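Local coordinates for probable branched-chain-amino-acid aminotransferase (PDB 3CSW), which probably transfers the amino group of leucine, isoleucine or valine to 2-oxoglutarate, using pyridoxal 5'-phosphate as cofactor, at residues A[116-129]-A[237-251]. Sequence-based numbering, arbitrary orientation. Where two conformers were deposited one is given.
Sequences LNIPDLETGVEVKI and LTHTSAGVVPVRRLN. With PLP (pyridoxal-5'-phosphate), chain E.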
ATOM      1  N   LEU A 116      -7.630   7.795 -40.088  1.00 49.54           N
ATOM      2  CA  LEU A 116      -8.157   8.266 -38.814  1.00 52.37           C
ATOM      3  C   LEU A 116      -9.631   8.541 -39.030  1.00 57.58           C
ATOM      4  O   LEU A 116     -10.011   9.490 -39.741  1.00 58.36           O
ATOM      5  CB  LEU A 116      -7.450   9.546 -38.356  1.00 51.99           C
ATOM      6  CG  LEU A 116      -7.881  10.127 -37.001  1.00 51.19           C
ATOM      7  CD1 LEU A 116      -7.299   9.309 -35.875  1.00 48.63           C
ATOM      8  CD2 LEU A 116      -7.462  11.579 -36.865  1.00 52.52           C
ATOM      9  N   ASN A 117     -10.468   7.692 -38.451  1.00 63.43           N
ATOM     10  CA  ASN A 117     -11.910   7.881 -38.537  1.00 68.07           C
ATOM     11  C   ASN A 117     -12.379   8.275 -37.145  1.00 70.56           C
ATOM     12  O   ASN A 117     -12.585   7.432 -36.266  1.00 70.54           O
ATOM     13  CB  ASN A 117     -12.614   6.635 -39.107  1.00 69.12           C
ATOM     14  CG  ASN A 117     -12.539   6.570 -40.646  1.00 71.48           C
ATOM     15  OD1 ASN A 117     -12.754   7.570 -41.334  1.00 71.82           O
ATOM     16  ND2 ASN A 117     -12.238   5.391 -41.179  1.00 73.31           N
ATOM     17  N   ILE A 118     -12.493   9.588 -36.969  1.00 73.24           N
ATOM     18  CA  ILE A 118     -12.781  10.200 -35.689  1.00 75.26           C
ATOM     19  C   ILE A 118     -14.265  10.557 -35.643  1.00 76.21           C
ATOM     20  O   ILE A 118     -14.740  11.311 -36.494  1.00 76.65           O
ATOM     21  CB  ILE A 118     -11.880  11.460 -35.484  1.00 75.97           C
ATOM     22  CG1 ILE A 118     -11.943  11.931 -34.037  1.00 77.51           C
ATOM     23  CG2 ILE A 118     -12.237  12.595 -36.487  1.00 77.36           C
ATOM     24  CD1 ILE A 118     -11.441  10.874 -33.047  1.00 79.70           C
ATOM     25  N   PRO A 119     -15.005  10.010 -34.659  1.00 77.66           N
ATOM     26  CA  PRO A 119     -16.455  10.238 -34.573  1.00 78.56           C
ATOM     27  C   PRO A 119     -16.873  11.584 -33.953  1.00 79.03           C
ATOM     28  O   PRO A 119     -16.029  12.323 -33.434  1.00 78.35           O
ATOM     29  CB  PRO A 119     -16.930   9.075 -33.696  1.00 79.03           C
ATOM     30  CG  PRO A 119     -15.762   8.767 -32.808  1.00 78.68           C
ATOM     31  CD  PRO A 119     -14.519   9.135 -33.572  1.00 77.98           C
ATOM     32  N   ASP A 120     -18.172  11.884 -34.020  1.00 79.74           N
ATOM     33  CA  ASP A 120     -18.724  13.113 -33.438  1.00 80.29           C
ATOM     34  C   ASP A 120     -19.001  12.881 -31.959  1.00 77.18           C
ATOM     35  O   ASP A 120     -19.947  12.181 -31.587  1.00 76.57           O
ATOM     36  CB  ASP A 120     -20.008  13.561 -34.159  1.00 82.28           C
ATOM     37  CG  ASP A 120     -20.529  14.925 -33.659  1.00 87.96           C
ATOM     38  OD1 ASP A 120     -19.709  15.794 -33.263  1.00 90.44           O
ATOM     39  OD2 ASP A 120     -21.767  15.128 -33.672  1.00 95.14           O
ATOM     40  N   LEU A 121     -18.161  13.486 -31.127  1.00 74.02           N
ATOM     41  CA  LEU A 121     -18.244  13.327 -29.693  1.00 71.32           C
ATOM     42  C   LEU A 121     -18.808  14.586 -29.034  1.00 69.11           C
ATOM     43  O   LEU A 121     -18.622  14.796 -27.845  1.00 69.64           O
ATOM     44  CB  LEU A 121     -16.851  12.981 -29.136  1.00 70.81           C
ATOM     45  CG  LEU A 121     -16.110  11.796 -29.789  1.00 69.35           C
ATOM     46  CD1 LEU A 121     -14.750  11.616 -29.168  1.00 70.69           C
ATOM     47  CD2 LEU A 121     -16.886  10.483 -29.707  1.00 63.83           C
ATOM     48  N   GLU A 122     -19.520  15.413 -29.795  1.00 67.38           N
ATOM     49  CA  GLU A 122     -20.103  16.647 -29.252  1.00 64.68           C
ATOM     50  C   GLU A 122     -21.152  16.326 -28.185  1.00 61.28           C
ATOM     51  O   GLU A 122     -21.308  17.066 -27.225  1.00 62.82           O
ATOM     52  CB  GLU A 122     -20.719  17.510 -30.373  1.00 65.35           C
ATOM     53  N   THR A 123     -21.864  15.218 -28.371  1.00 56.05           N
ATOM     54  CA  THR A 123     -22.863  14.721 -27.414  1.00 52.32           C
ATOM     55  C   THR A 123     -22.301  14.071 -26.096  1.00 46.15           C
ATOM     56  O   THR A 123     -23.058  13.731 -25.184  1.00 44.15           O
ATOM     57  CB  THR A 123     -23.766  13.689 -28.121  1.00 53.44           C
ATOM     58  OG1 THR A 123     -24.663  13.097 -27.173  1.00 60.05           O
ATOM     59  CG2 THR A 123     -22.922  12.582 -28.780  1.00 56.23           C
ATOM     60  N   GLY A 124     -20.994  13.892 -25.999  1.00 40.69           N
ATOM     61  CA  GLY A 124     -20.385  13.322 -24.790  1.00 39.35           C
ATOM     62  C   GLY A 124     -20.301  11.801 -24.798  1.00 37.46           C
ATOM     63  O   GLY A 124     -21.013  11.125 -25.549  1.00 35.74           O
ATOM     64  N   VAL A 125     -19.411  11.248 -23.976  1.00 34.22           N
ATOM     65  CA  VAL A 125     -19.260   9.796 -23.906  1.00 31.20           C
ATOM     66  C   VAL A 125     -19.553   9.308 -22.482  1.00 31.63           C
ATOM     67  O   VAL A 125     -19.653  10.123 -21.539  1.00 30.70           O
ATOM     68  CB  VAL A 125     -17.829   9.348 -24.351  1.00 32.00           C
ATOM     69  CG1 VAL A 125     -17.519   9.825 -25.782  1.00 27.90           C
ATOM     70  CG2 VAL A 125     -16.738   9.827 -23.350  1.00 26.39           C
ATOM     71  N   GLU A 126     -19.751   7.993 -22.376  1.00 30.75           N
ATOM     72  CA  GLU A 126     -19.869   7.267 -21.094  0.50 30.34           C
ATOM     73  C   GLU A 126     -18.513   6.680 -20.720  1.00 30.37           C
ATOM     74  O   GLU A 126     -17.824   6.125 -21.569  1.00 29.48           O
ATOM     75  CB  GLU A 126     -20.868   6.103 -21.217  0.50 31.00           C
ATOM     76  CG  GLU A 126     -20.852   5.051 -20.062  0.50 31.09           C
ATOM     77  CD  GLU A 126     -21.583   5.497 -18.796  0.50 30.20           C
ATOM     78  OE1 GLU A 126     -22.544   6.266 -18.913  0.50 32.67           O
ATOM     79  OE2 GLU A 126     -21.230   5.050 -17.696  0.50 14.15           O
ATOM     80  N   VAL A 127     -18.124   6.806 -19.451  1.00 29.69           N
ATOM     81  CA  VAL A 127     -16.920   6.169 -18.920  1.00 28.41           C
ATOM     82  C   VAL A 127     -17.316   5.464 -17.615  1.00 29.36           C
ATOM     83  O   VAL A 127     -18.336   5.799 -16.979  1.00 30.15           O
ATOM     84  CB  VAL A 127     -15.736   7.161 -18.665  1.00 28.81           C
ATOM     85  CG1 VAL A 127     -15.365   7.880 -19.924  1.00 26.10           C
ATOM     86  CG2 VAL A 127     -16.077   8.179 -17.591  1.00 23.51           C
ATOM     87  N   LYS A 128     -16.522   4.481 -17.216  1.00 30.08           N
ATOM     88  CA  LYS A 128     -16.759   3.778 -15.964  1.00 29.92           C
ATOM     89  C   LYS A 128     -15.466   3.607 -15.196  1.00 28.86           C
ATOM     90  O   LYS A 128     -14.395   3.523 -15.801  1.00 31.40           O
ATOM     91  CB  LYS A 128     -17.388   2.405 -16.241  1.00 30.72           C
ATOM     92  CG  LYS A 128     -18.759   2.503 -16.785  1.00 34.18           C
ATOM     93  CD  LYS A 128     -19.339   1.168 -17.146  1.00 40.31           C
ATOM     94  CE  LYS A 128     -20.682   1.357 -17.817  1.00 43.38           C
ATOM     95  NZ  LYS A 128     -21.404   0.068 -17.873  1.00 49.98           N
ATOM     96  N   ILE A 129     -15.560   3.543 -13.863  1.00 29.96           N
ATOM     97  CA  ILE A 129     -14.399   3.202 -13.006  1.00 28.70           C
ATOM     98  C   ILE A 129     -13.946   1.763 -13.344  1.00 28.12           C
ATOM     99  O   ILE A 129     -14.749   0.834 -13.358  1.00 30.14           O
ATOM    100  CB  ILE A 129     -14.714   3.338 -11.461  1.00 30.27           C
ATOM    101  CG1 ILE A 129     -15.181   4.760 -11.099  1.00 29.72           C
ATOM    102  CG2 ILE A 129     -13.492   3.011 -10.597  1.00 27.74           C
ATOM    103  CD1 ILE A 129     -14.210   5.882 -11.505  1.00 30.96           C
ATOM    104  N   LEU A 237     -12.008  13.801 -21.247  1.00 28.15           N
ATOM    105  CA  LEU A 237     -10.822  13.015 -21.518  1.00 28.42           C
ATOM    106  C   LEU A 237      -9.990  13.675 -22.601  1.00 30.56           C
ATOM    107  O   LEU A 237     -10.511  14.430 -23.426  1.00 31.70           O
ATOM    108  CB  LEU A 237     -11.196  11.610 -21.997  1.00 27.16           C
ATOM    109  CG  LEU A 237     -12.220  10.814 -21.199  1.00 28.96           C
ATOM    110  CD1 LEU A 237     -12.573   9.507 -21.929  1.00 26.75           C
ATOM    111  CD2 LEU A 237     -11.720  10.572 -19.760  1.00 23.44           C
ATOM    112  N   THR A 238      -8.697  13.372 -22.615  1.00 31.83           N
ATOM    113  CA  THR A 238      -7.812  13.843 -23.675  1.00 32.54           C
ATOM    114  C   THR A 238      -6.972  12.678 -24.215  1.00 31.52           C
ATOM    115  O   THR A 238      -6.395  11.923 -23.452  1.00 30.77           O
ATOM    116  CB  THR A 238      -6.871  14.995 -23.166  1.00 31.52           C
ATOM    117  OG1 THR A 238      -5.986  14.501 -22.152  1.00 29.97           O
ATOM    118  CG2 THR A 238      -7.671  16.160 -22.599  1.00 25.45           C
ATOM    119  N   HIS A 239      -6.905  12.534 -25.530  1.00 32.11           N
ATOM    120  CA  HIS A 239      -6.002  11.565 -26.155  1.00 30.71           C
ATOM    121  C   HIS A 239      -5.699  11.970 -27.600  1.00 30.49           C
ATOM    122  O   HIS A 239      -6.429  12.733 -28.194  1.00 28.33           O
ATOM    123  CB  HIS A 239      -6.538  10.115 -26.053  1.00 30.03           C
ATOM    124  CG  HIS A 239      -7.851   9.874 -26.734  1.00 30.59           C
ATOM    125  ND1 HIS A 239      -7.954   9.233 -27.958  1.00 24.88           N
ATOM    126  CD2 HIS A 239      -9.118  10.154 -26.350  1.00 28.04           C
ATOM    127  CE1 HIS A 239      -9.227   9.142 -28.297  1.00 30.19           C
ATOM    128  NE2 HIS A 239      -9.955   9.695 -27.347  1.00 31.36           N
ATOM    129  N   THR A 240      -4.612  11.446 -28.152  1.00 30.67           N
ATOM    130  CA  THR A 240      -4.114  11.852 -29.457  1.00 30.46           C
ATOM    131  C   THR A 240      -5.162  11.905 -30.584  1.00 31.83           C
ATOM    132  O   THR A 240      -5.292  12.928 -31.280  1.00 29.02           O
ATOM    133  CB  THR A 240      -2.908  10.953 -29.913  1.00 30.95           C
ATOM    134  OG1 THR A 240      -1.726  11.293 -29.168  1.00 29.59           O
ATOM    135  CG2 THR A 240      -2.613  11.155 -31.373  1.00 27.89           C
ATOM    136  N   SER A 241      -5.907  10.814 -30.766  1.00 31.41           N
ATOM    137  CA  SER A 241      -6.751  10.701 -31.947  1.00 34.27           C
ATOM    138  C   SER A 241      -7.878  11.704 -31.974  1.00 34.56           C
ATOM    139  O   SER A 241      -8.136  12.276 -33.024  1.00 37.54           O
ATOM    140  CB  SER A 241      -7.280   9.263 -32.146  1.00 34.87           C
ATOM    141  OG  SER A 241      -8.000   8.804 -31.019  1.00 39.78           O
ATOM    142  N   ALA A 242      -8.493  11.959 -30.820  1.00 32.31           N
ATOM    143  CA  ALA A 242      -9.717  12.729 -30.742  1.00 30.81           C
ATOM    144  C   ALA A 242      -9.582  14.115 -30.112  1.00 32.62           C
ATOM    145  O   ALA A 242     -10.452  14.940 -30.309  1.00 34.02           O
ATOM    146  CB  ALA A 242     -10.790  11.911 -29.994  1.00 31.06           C
ATOM    147  N   GLY A 243      -8.511  14.387 -29.369  1.00 32.87           N
ATOM    148  CA  GLY A 243      -8.347  15.691 -28.712  1.00 32.77           C
ATOM    149  C   GLY A 243      -9.118  15.746 -27.394  1.00 31.48           C
ATOM    150  O   GLY A 243      -8.897  14.905 -26.531  1.00 33.04           O
ATOM    151  N   VAL A 244     -10.027  16.712 -27.246  1.00 29.92           N
ATOM    152  CA  VAL A 244     -10.864  16.824 -26.031  1.00 29.93           C
ATOM    153  C   VAL A 244     -12.165  16.043 -26.215  1.00 30.17           C
ATOM    154  O   VAL A 244     -12.866  16.249 -27.188  1.00 29.45           O
ATOM    155  CB  VAL A 244     -11.177  18.294 -25.670  1.00 31.21           C
ATOM    156  CG1 VAL A 244     -12.216  18.382 -24.529  1.00 29.00           C
ATOM    157  CG2 VAL A 244      -9.908  19.041 -25.319  1.00 28.52           C
ATOM    158  N   VAL A 245     -12.461  15.138 -25.282  1.00 31.11           N
ATOM    159  CA  VAL A 245     -13.627  14.280 -25.347  1.00 29.95           C
ATOM    160  C   VAL A 245     -14.491  14.523 -24.105  1.00 31.23           C
ATOM    161  O   VAL A 245     -14.116  14.139 -22.994  1.00 31.35           O
ATOM    162  CB  VAL A 245     -13.223  12.778 -25.491  1.00 32.42           C
ATOM    163  CG1 VAL A 245     -14.454  11.874 -25.598  1.00 27.49           C
ATOM    164  CG2 VAL A 245     -12.318  12.578 -26.737  1.00 24.64           C
ATOM    165  N   PRO A 246     -15.657  15.166 -24.280  1.00 30.30           N
ATOM    166  CA  PRO A 246     -16.515  15.444 -23.134  1.00 30.48           C
ATOM    167  C   PRO A 246     -17.130  14.180 -22.568  1.00 30.87           C
ATOM    168  O   PRO A 246     -17.481  13.279 -23.337  1.00 29.56           O
ATOM    169  CB  PRO A 246     -17.627  16.340 -23.716  1.00 31.13           C
ATOM    170  CG  PRO A 246     -17.263  16.625 -25.072  1.00 29.48           C
ATOM    171  CD  PRO A 246     -16.256  15.645 -25.532  1.00 32.05           C
ATOM    172  N   VAL A 247     -17.247  14.118 -21.242  1.00 31.48           N
ATOM    173  CA  VAL A 247     -17.854  12.970 -20.574  1.00 30.89           C
ATOM    174  C   VAL A 247     -19.226  13.382 -20.082  1.00 30.58           C
ATOM    175  O   VAL A 247     -19.355  14.271 -19.228  1.00 31.27           O
ATOM    176  CB  VAL A 247     -17.004  12.429 -19.382  1.00 31.73           C
ATOM    177  CG1 VAL A 247     -17.781  11.342 -18.603  1.00 25.06           C
ATOM    178  CG2 VAL A 247     -15.606  11.894 -19.865  1.00 23.43           C
ATOM    179  N   ARG A 248     -20.268  12.757 -20.623  1.00 31.54           N
ATOM    180  CA  ARG A 248     -21.625  13.060 -20.144  1.00 32.09           C
ATOM    181  C   ARG A 248     -22.091  12.224 -18.937  1.00 30.87           C
ATOM    182  O   ARG A 248     -22.988  12.650 -18.199  1.00 30.52           O
ATOM    183  CB  ARG A 248     -22.635  12.982 -21.276  1.00 33.16           C
ATOM    184  CG  ARG A 248     -23.023  11.650 -21.699  1.00 37.78           C
ATOM    185  CD  ARG A 248     -24.263  11.716 -22.642  1.00 47.71           C
ATOM    186  NE  ARG A 248     -24.213  10.505 -23.442  1.00 52.33           N
ATOM    187  CZ  ARG A 248     -24.512   9.284 -22.990  1.00 58.41           C
ATOM    188  NH1 ARG A 248     -24.962   9.099 -21.744  1.00 62.02           N
ATOM    189  NH2 ARG A 248     -24.370   8.230 -23.796  1.00 63.18           N
ATOM    190  N   ARG A 249     -21.455  11.062 -18.729  1.00 30.53           N
ATOM    191  CA  ARG A 249     -21.829  10.152 -17.652  1.00 30.51           C
ATOM    192  C   ARG A 249     -20.628   9.302 -17.153  1.00 30.14           C
ATOM    193  O   ARG A 249     -19.884   8.752 -17.956  1.00 28.01           O
ATOM    194  CB  ARG A 249     -22.932   9.257 -18.190  1.00 30.10           C
ATOM    195  CG  ARG A 249     -23.696   8.456 -17.196  1.00 31.67           C
ATOM    196  CD  ARG A 249     -24.964   7.973 -17.889  1.00 40.10           C
ATOM    197  NE  ARG A 249     -25.949   7.409 -16.976  1.00 46.41           N
ATOM    198  CZ  ARG A 249     -26.134   6.104 -16.771  1.00 57.63           C
ATOM    199  NH1 ARG A 249     -25.388   5.199 -17.412  1.00 59.99           N
ATOM    200  NH2 ARG A 249     -27.075   5.693 -15.913  1.00 53.76           N
ATOM    201  N   LEU A 250     -20.433   9.264 -15.833  1.00 27.46           N
ATOM    202  CA  LEU A 250     -19.464   8.407 -15.171  1.00 28.46           C
ATOM    203  C   LEU A 250     -20.254   7.386 -14.369  1.00 27.44           C
ATOM    204  O   LEU A 250     -21.009   7.746 -13.484  1.00 28.49           O
ATOM    205  CB  LEU A 250     -18.548   9.225 -14.239  1.00 29.44           C
ATOM    206  CG  LEU A 250     -17.624   8.496 -13.261  1.00 28.88           C
ATOM    207  CD1 LEU A 250     -16.611   7.587 -13.983  1.00 27.51           C
ATOM    208  CD2 LEU A 250     -16.942   9.520 -12.298  1.00 27.83           C
ATOM    209  N   ASN A 251     -20.070   6.108 -14.667  1.00 29.00           N
ATOM    210  CA  ASN A 251     -20.859   5.061 -14.037  1.00 30.11           C
ATOM    211  C   ASN A 251     -22.351   5.425 -14.244  1.00 30.34           C
ATOM    212  O   ASN A 251     -22.797   5.512 -15.390  1.00 29.09           O
ATOM    213  CB  ASN A 251     -20.458   4.854 -12.555  1.00 30.57           C
ATOM    214  CG  ASN A 251     -19.127   4.112 -12.380  1.00 28.95           C
ATOM    215  OD1 ASN A 251     -18.327   3.995 -13.295  1.00 35.12           O
ATOM    216  ND2 ASN A 251     -18.901   3.602 -11.183  1.00 34.25           N
TER
HETATM  217  N1  PLP E 300      -2.919   7.386 -20.699  1.00 37.69           N
HETATM  218  C2  PLP E 300      -2.582   6.148 -21.238  1.00 44.18           C
HETATM  219  C2A PLP E 300      -2.559   4.970 -20.314  1.00 37.75           C
HETATM  220  C3  PLP E 300      -2.280   6.036 -22.613  1.00 50.38           C
HETATM  221  O3  PLP E 300      -2.027   4.810 -23.184  1.00 51.69           O
HETATM  222  C4  PLP E 300      -2.321   7.189 -23.433  1.00 53.30           C
HETATM  223  C4A PLP E 300      -2.067   7.088 -24.912  1.00 53.47           C
HETATM  224  O4A PLP E 300      -2.986   6.747 -25.680  1.00 64.86           O
HETATM  225  C5  PLP E 300      -2.671   8.427 -22.866  1.00 43.80           C
HETATM  226  C6  PLP E 300      -2.956   8.509 -21.501  1.00 36.73           C
HETATM  227  C5A PLP E 300      -2.952   9.638 -23.726  1.00 42.16           C
HETATM  228  O4P PLP E 300      -1.737  10.291 -24.069  1.00 44.26           O
HETATM  229  P   PLP E 300      -1.582  11.210 -25.408  1.00 42.88           P
HETATM  230  O1P PLP E 300      -0.091  11.514 -25.657  1.00 40.80           O
HETATM  231  O2P PLP E 300      -2.330  12.498 -25.215  1.00 35.11           O
HETATM  232  O3P PLP E 300      -2.186  10.389 -26.539  1.00 42.59           O
HETATM  233  O   HOH W   1     -17.314   0.863 -12.113  1.00 32.31           O
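Val125, Glu126 and Val127 pair in parallel with Val247, Arg249 and Leu250, a beta bulge shifting the register by one residue where the chain turns a corner at Arg248. The example illustrates how one chain can serve two sheets of a class-IV aminotransferase: strand 243-247 edges one mixed sheet, while 249-250 crosses into another beside strand 125-129. At the bulge, Val125 O accepts a hydrogen bond from Arg248 N (2.9 Å) and a weak one from Arg249 N; beyond it Val127 N points almost straight at Arg249 O, 3.0 Å away.

Val125, Val127, Val247 and Leu250 share one face, packed against Val245 and Leu237. Val127 sends CG1 past Leu237 CD1 and CG2 to both Val247 CG1 and Leu250 CD1, each of these last two at 3.7 Å. The Val125 and Val245 side chains cross at about a right angle, meeting through their CG1 atoms. Leu121 lies at the end of this row, its CD1 against both methyls of Val245.

In one of its two modelled conformers Glu126 bends at chi2 (79°) toward Arg249, a weak and tentative salt bridge. At the turn of the beta hairpin formed by strands 237-239 and 243-247, Thr240 reaches the cofactor, its N and OG1 both donating to phosphate oxygen O3P. At the other end Asn251 extends the pairing with its side chain: OD1 receives Ile129 N on a lone pair, in the amide plane, at 2.9 Å.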